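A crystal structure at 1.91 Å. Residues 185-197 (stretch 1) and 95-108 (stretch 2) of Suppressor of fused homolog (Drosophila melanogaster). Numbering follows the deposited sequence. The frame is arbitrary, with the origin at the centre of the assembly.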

# COMPACT_ATOMS: atom_id res chain seq x y z
N ASP A 185 -5.22 7.78 -16.50
CA ASP A 185 -4.32 7.99 -17.62
C ASP A 185 -3.42 9.13 -17.17
O ASP A 185 -3.84 9.98 -16.37
CB ASP A 185 -5.11 8.43 -18.86
CG ASP A 185 -4.27 8.41 -20.13
OD1 ASP A 185 -3.21 7.75 -20.14
OD2 ASP A 185 -4.66 9.06 -21.13
N THR A 186 -2.18 9.13 -17.65
CA THR A 186 -1.25 10.22 -17.33
C THR A 186 -0.47 10.55 -18.57
O THR A 186 -0.51 9.79 -19.53
CB THR A 186 -0.25 9.84 -16.19
OG1 THR A 186 0.84 9.06 -16.72
CG2 THR A 186 -0.94 9.07 -15.04
N PRO A 187 0.24 11.71 -18.57
CA PRO A 187 1.10 12.00 -19.71
C PRO A 187 2.07 10.87 -20.04
O PRO A 187 2.39 10.69 -21.22
CB PRO A 187 1.86 13.25 -19.25
CG PRO A 187 0.91 13.94 -18.32
CD PRO A 187 0.11 12.86 -17.66
N THR A 188 2.52 10.11 -19.03
CA THR A 188 3.46 9.01 -19.33
C THR A 188 2.78 7.63 -19.50
O THR A 188 3.46 6.62 -19.63
CB THR A 188 4.64 8.90 -18.33
OG1 THR A 188 4.12 8.69 -17.01
CG2 THR A 188 5.52 10.17 -18.36
N GLY A 189 1.46 7.57 -19.52
CA GLY A 189 0.81 6.28 -19.69
C GLY A 189 -0.21 5.99 -18.63
O GLY A 189 -0.49 6.84 -17.78
N THR A 190 -0.78 4.79 -18.66
CA THR A 190 -1.84 4.45 -17.71
C THR A 190 -1.17 4.01 -16.39
O THR A 190 -0.08 3.44 -16.39
CB THR A 190 -2.75 3.32 -18.22
OG1 THR A 190 -1.95 2.17 -18.51
CG2 THR A 190 -3.54 3.74 -19.52
N VAL A 191 -1.88 4.26 -15.30
CA VAL A 191 -1.45 3.86 -13.93
C VAL A 191 -2.68 3.28 -13.25
O VAL A 191 -3.64 4.02 -13.01
CB VAL A 191 -0.93 5.06 -13.14
CG1 VAL A 191 -0.59 4.68 -11.66
CG2 VAL A 191 0.31 5.64 -13.82
N ASP A 192 -2.66 1.98 -12.96
CA ASP A 192 -3.68 1.33 -12.11
C ASP A 192 -3.22 1.51 -10.66
O ASP A 192 -2.04 1.35 -10.39
CB ASP A 192 -3.67 -0.19 -12.34
CG ASP A 192 -4.37 -0.61 -13.62
OD1 ASP A 192 -4.91 0.27 -14.32
OD2 ASP A 192 -4.40 -1.83 -13.93
N PHE A 193 -4.12 1.78 -9.72
CA PHE A 193 -3.72 1.76 -8.30
C PHE A 193 -4.04 0.39 -7.70
O PHE A 193 -5.22 0.03 -7.53
CB PHE A 193 -4.34 2.94 -7.54
CG PHE A 193 -3.76 4.27 -7.98
CD1 PHE A 193 -4.33 5.00 -9.05
CD2 PHE A 193 -2.61 4.75 -7.39
CE1 PHE A 193 -3.76 6.20 -9.49
CE2 PHE A 193 -2.03 5.94 -7.83
CZ PHE A 193 -2.60 6.67 -8.88
N CYS A 194 -2.98 -0.40 -7.45
CA CYS A 194 -3.14 -1.77 -6.97
C CYS A 194 -3.06 -1.77 -5.46
O CYS A 194 -1.97 -1.58 -4.87
CB CYS A 194 -2.05 -2.67 -7.57
SG CYS A 194 -2.37 -2.95 -9.32
N GLN A 195 -4.20 -1.99 -4.82
CA GLN A 195 -4.24 -1.97 -3.36
C GLN A 195 -3.91 -3.34 -2.81
O GLN A 195 -4.58 -4.36 -3.09
CB GLN A 195 -5.60 -1.51 -2.84
CG GLN A 195 -5.64 -1.37 -1.32
CD GLN A 195 -6.99 -0.88 -0.85
OE1 GLN A 195 -7.46 0.19 -1.26
NE2 GLN A 195 -7.63 -1.66 0.00
N ILE A 196 -2.88 -3.35 -1.98
CA ILE A 196 -2.44 -4.56 -1.31
C ILE A 196 -3.36 -4.79 -0.11
O ILE A 196 -3.74 -3.84 0.59
CB ILE A 196 -0.93 -4.40 -0.99
CG1 ILE A 196 -0.08 -4.97 -2.12
CG2 ILE A 196 -0.49 -5.20 0.21
CD1 ILE A 196 -0.60 -4.78 -3.50
N VAL A 197 -3.76 -6.05 0.11
CA VAL A 197 -4.66 -6.42 1.24
C VAL A 197 -4.03 -7.58 2.01
O VAL A 197 -3.78 -8.62 1.42
CB VAL A 197 -6.07 -6.84 0.74
CG1 VAL A 197 -7.02 -7.20 1.90
CG2 VAL A 197 -6.68 -5.75 -0.10
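Stretch 2 (95-108) VTRSGMGFELTFRL

Parallel strands pair by a staggered ladder in which one residue of a pair bonds through both its N and its O to the two residues flanking its partner, and this contact illustrates the rule together with one interruption of it. Strand 189-197 follows a type I turn from Thr186 to Gly189. Stretch 2 runs beside it in the same direction, the axes of strands 189-197 and 102-108 approaching to 4.4 Å at a crossing angle of -39°. In the main ladder the even-numbered residues of stretch 1 do the bonding: Asp192 N reaches Gly101 O at 2.9 Å and Asp192 O receives Glu103 N at 3.0 Å; Cys194 N lies 2.8 Å from Glu103 O, and Thr105 N 2.9 Å from Cys194 O; Ile196 N then binds Thr105 O at 2.8 Å. Earlier, Thr190 bonds likewise, its N to Thr96 O (3.0 Å) and its O to Ser98 N (2.9 Å). Between these two sets stretch 2 turns a corner through the type II' turn Ser98 to Gly101, closed by Gly101 N to Ser98 O at 2.7 Å, while stretch 1 advances only from Thr190 to Asp192. Gly189 packs where a CB would clash with Ser98 N and Thr96 O.

Side chains alternate between the faces of the sheet. Asp192, Cys194 and Ile196 share one face with Phe102, Leu104 and Phe106. There Cys194 SG lies 3.8 Å from Phe102 CB, obliquely placed to the aromatic ring, and Ile196 CD1 meets Leu104 CD2 at 3.7 Å. The other face carries Phe193 and Gln195 beside Glu103 and Thr105; Phe193 CD2 is 3.9 Å from Thr105 CG2. Gln195 extends along stretch 2 so that its OE1 accepts a hydrogen bond from Arg107 NE at 2.8 Å, adding a polar link beyond the Thr105 pairing.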

# COMPACT_ATOMS: atom_id res chain seq x y z
N VAL A 95 3.56 0.63 -26.34
CA VAL A 95 3.14 0.30 -24.97
C VAL A 95 2.36 1.48 -24.36
O VAL A 95 2.81 2.63 -24.37
CB VAL A 95 4.30 -0.20 -24.05
CG1 VAL A 95 5.31 0.91 -23.75
CG2 VAL A 95 3.76 -0.74 -22.74
N THR A 96 1.18 1.15 -23.83
CA THR A 96 0.24 2.13 -23.27
C THR A 96 0.45 2.37 -21.74
O THR A 96 0.06 3.42 -21.22
CB THR A 96 -1.20 1.68 -23.58
OG1 THR A 96 -1.42 1.74 -25.00
CG2 THR A 96 -2.17 2.58 -22.93
N ARG A 97 1.06 1.42 -21.06
CA ARG A 97 1.33 1.53 -19.61
C ARG A 97 2.38 2.59 -19.23
O ARG A 97 3.32 2.84 -19.99
CB ARG A 97 1.83 0.19 -19.08
CG ARG A 97 0.88 -0.98 -19.27
CD ARG A 97 1.38 -2.19 -18.50
NE ARG A 97 2.81 -2.10 -18.29
CZ ARG A 97 3.73 -2.67 -19.06
NH1 ARG A 97 3.37 -3.40 -20.12
NH2 ARG A 97 5.02 -2.49 -18.77
N SER A 98 2.27 3.15 -18.03
CA SER A 98 3.31 4.04 -17.52
C SER A 98 4.25 3.17 -16.68
O SER A 98 3.83 2.70 -15.63
CB SER A 98 2.68 5.14 -16.65
OG SER A 98 3.67 5.96 -16.07
N GLY A 99 5.48 2.94 -17.14
CA GLY A 99 6.42 2.08 -16.40
C GLY A 99 5.82 0.70 -16.29
O GLY A 99 5.34 0.15 -17.29
N MET A 100 5.80 0.15 -15.07
CA MET A 100 5.11 -1.13 -14.85
C MET A 100 3.58 -1.03 -14.96
O MET A 100 2.91 -2.04 -15.04
CB MET A 100 5.54 -1.80 -13.53
CG MET A 100 7.03 -2.12 -13.51
SD MET A 100 7.46 -3.39 -12.31
CE MET A 100 7.10 -4.88 -13.26
N GLY A 101 3.04 0.19 -14.97
CA GLY A 101 1.62 0.38 -15.28
C GLY A 101 0.73 0.42 -14.04
O GLY A 101 -0.52 0.42 -14.14
N PHE A 102 1.37 0.47 -12.88
CA PHE A 102 0.64 0.57 -11.63
C PHE A 102 1.47 1.22 -10.52
O PHE A 102 2.70 1.37 -10.67
CB PHE A 102 0.14 -0.82 -11.19
CG PHE A 102 1.25 -1.74 -10.73
CD1 PHE A 102 1.56 -1.83 -9.38
CD2 PHE A 102 1.98 -2.48 -11.64
CE1 PHE A 102 2.58 -2.68 -8.95
CE2 PHE A 102 3.00 -3.30 -11.22
CZ PHE A 102 3.30 -3.40 -9.88
N GLU A 103 0.79 1.66 -9.45
CA GLU A 103 1.45 1.96 -8.18
C GLU A 103 0.76 1.15 -7.10
O GLU A 103 -0.37 0.69 -7.30
CB GLU A 103 1.44 3.47 -7.80
CG GLU A 103 2.25 4.36 -8.78
CD GLU A 103 3.77 4.23 -8.68
OE1 GLU A 103 4.31 3.47 -7.80
OE2 GLU A 103 4.44 4.95 -9.46
N LEU A 104 1.46 0.98 -5.98
CA LEU A 104 0.93 0.26 -4.85
C LEU A 104 0.18 1.18 -3.88
O LEU A 104 0.65 2.31 -3.61
CB LEU A 104 2.07 -0.38 -4.07
CG LEU A 104 2.86 -1.44 -4.87
CD1 LEU A 104 4.11 -1.87 -4.11
CD2 LEU A 104 1.98 -2.66 -5.19
N THR A 105 -0.96 0.71 -3.37
CA THR A 105 -1.59 1.36 -2.23
C THR A 105 -1.82 0.37 -1.07
O THR A 105 -1.74 -0.86 -1.25
CB THR A 105 -2.90 2.11 -2.58
OG1 THR A 105 -3.97 1.18 -2.69
CG2 THR A 105 -2.77 2.91 -3.93
N PHE A 106 -2.08 0.90 0.12
CA PHE A 106 -2.31 0.03 1.27
C PHE A 106 -3.20 0.80 2.25
O PHE A 106 -3.05 2.02 2.40
CB PHE A 106 -0.97 -0.36 1.88
CG PHE A 106 -1.05 -1.27 3.11
CD1 PHE A 106 -1.67 -2.53 3.05
CD2 PHE A 106 -0.44 -0.88 4.29
CE1 PHE A 106 -1.70 -3.38 4.14
CE2 PHE A 106 -0.44 -1.76 5.42
CZ PHE A 106 -1.10 -2.99 5.34
N ARG A 107 -4.18 0.11 2.83
CA ARG A 107 -5.07 0.74 3.83
C ARG A 107 -4.89 0.04 5.15
O ARG A 107 -5.13 -1.18 5.29
CB ARG A 107 -6.51 0.72 3.39
CG ARG A 107 -6.73 1.57 2.10
CD ARG A 107 -8.18 1.58 1.67
NE ARG A 107 -8.33 2.26 0.38
CZ ARG A 107 -8.46 3.58 0.24
NH1 ARG A 107 -8.50 4.38 1.33
NH2 ARG A 107 -8.61 4.12 -0.98
N LEU A 108 -4.48 0.80 6.14
CA LEU A 108 -4.12 0.18 7.43
C LEU A 108 -5.01 0.68 8.59
O LEU A 108 -5.00 1.87 8.92
CB LEU A 108 -2.65 0.41 7.70
CG LEU A 108 -2.16 0.02 9.12
CD1 LEU A 108 -2.28 -1.48 9.34
CD2 LEU A 108 -0.72 0.50 9.33
O HOH W 1 2.43 8.04 -14.71
O HOH W 2 -1.69 0.43 -16.49
O HOH W 3 -5.34 -2.94 2.56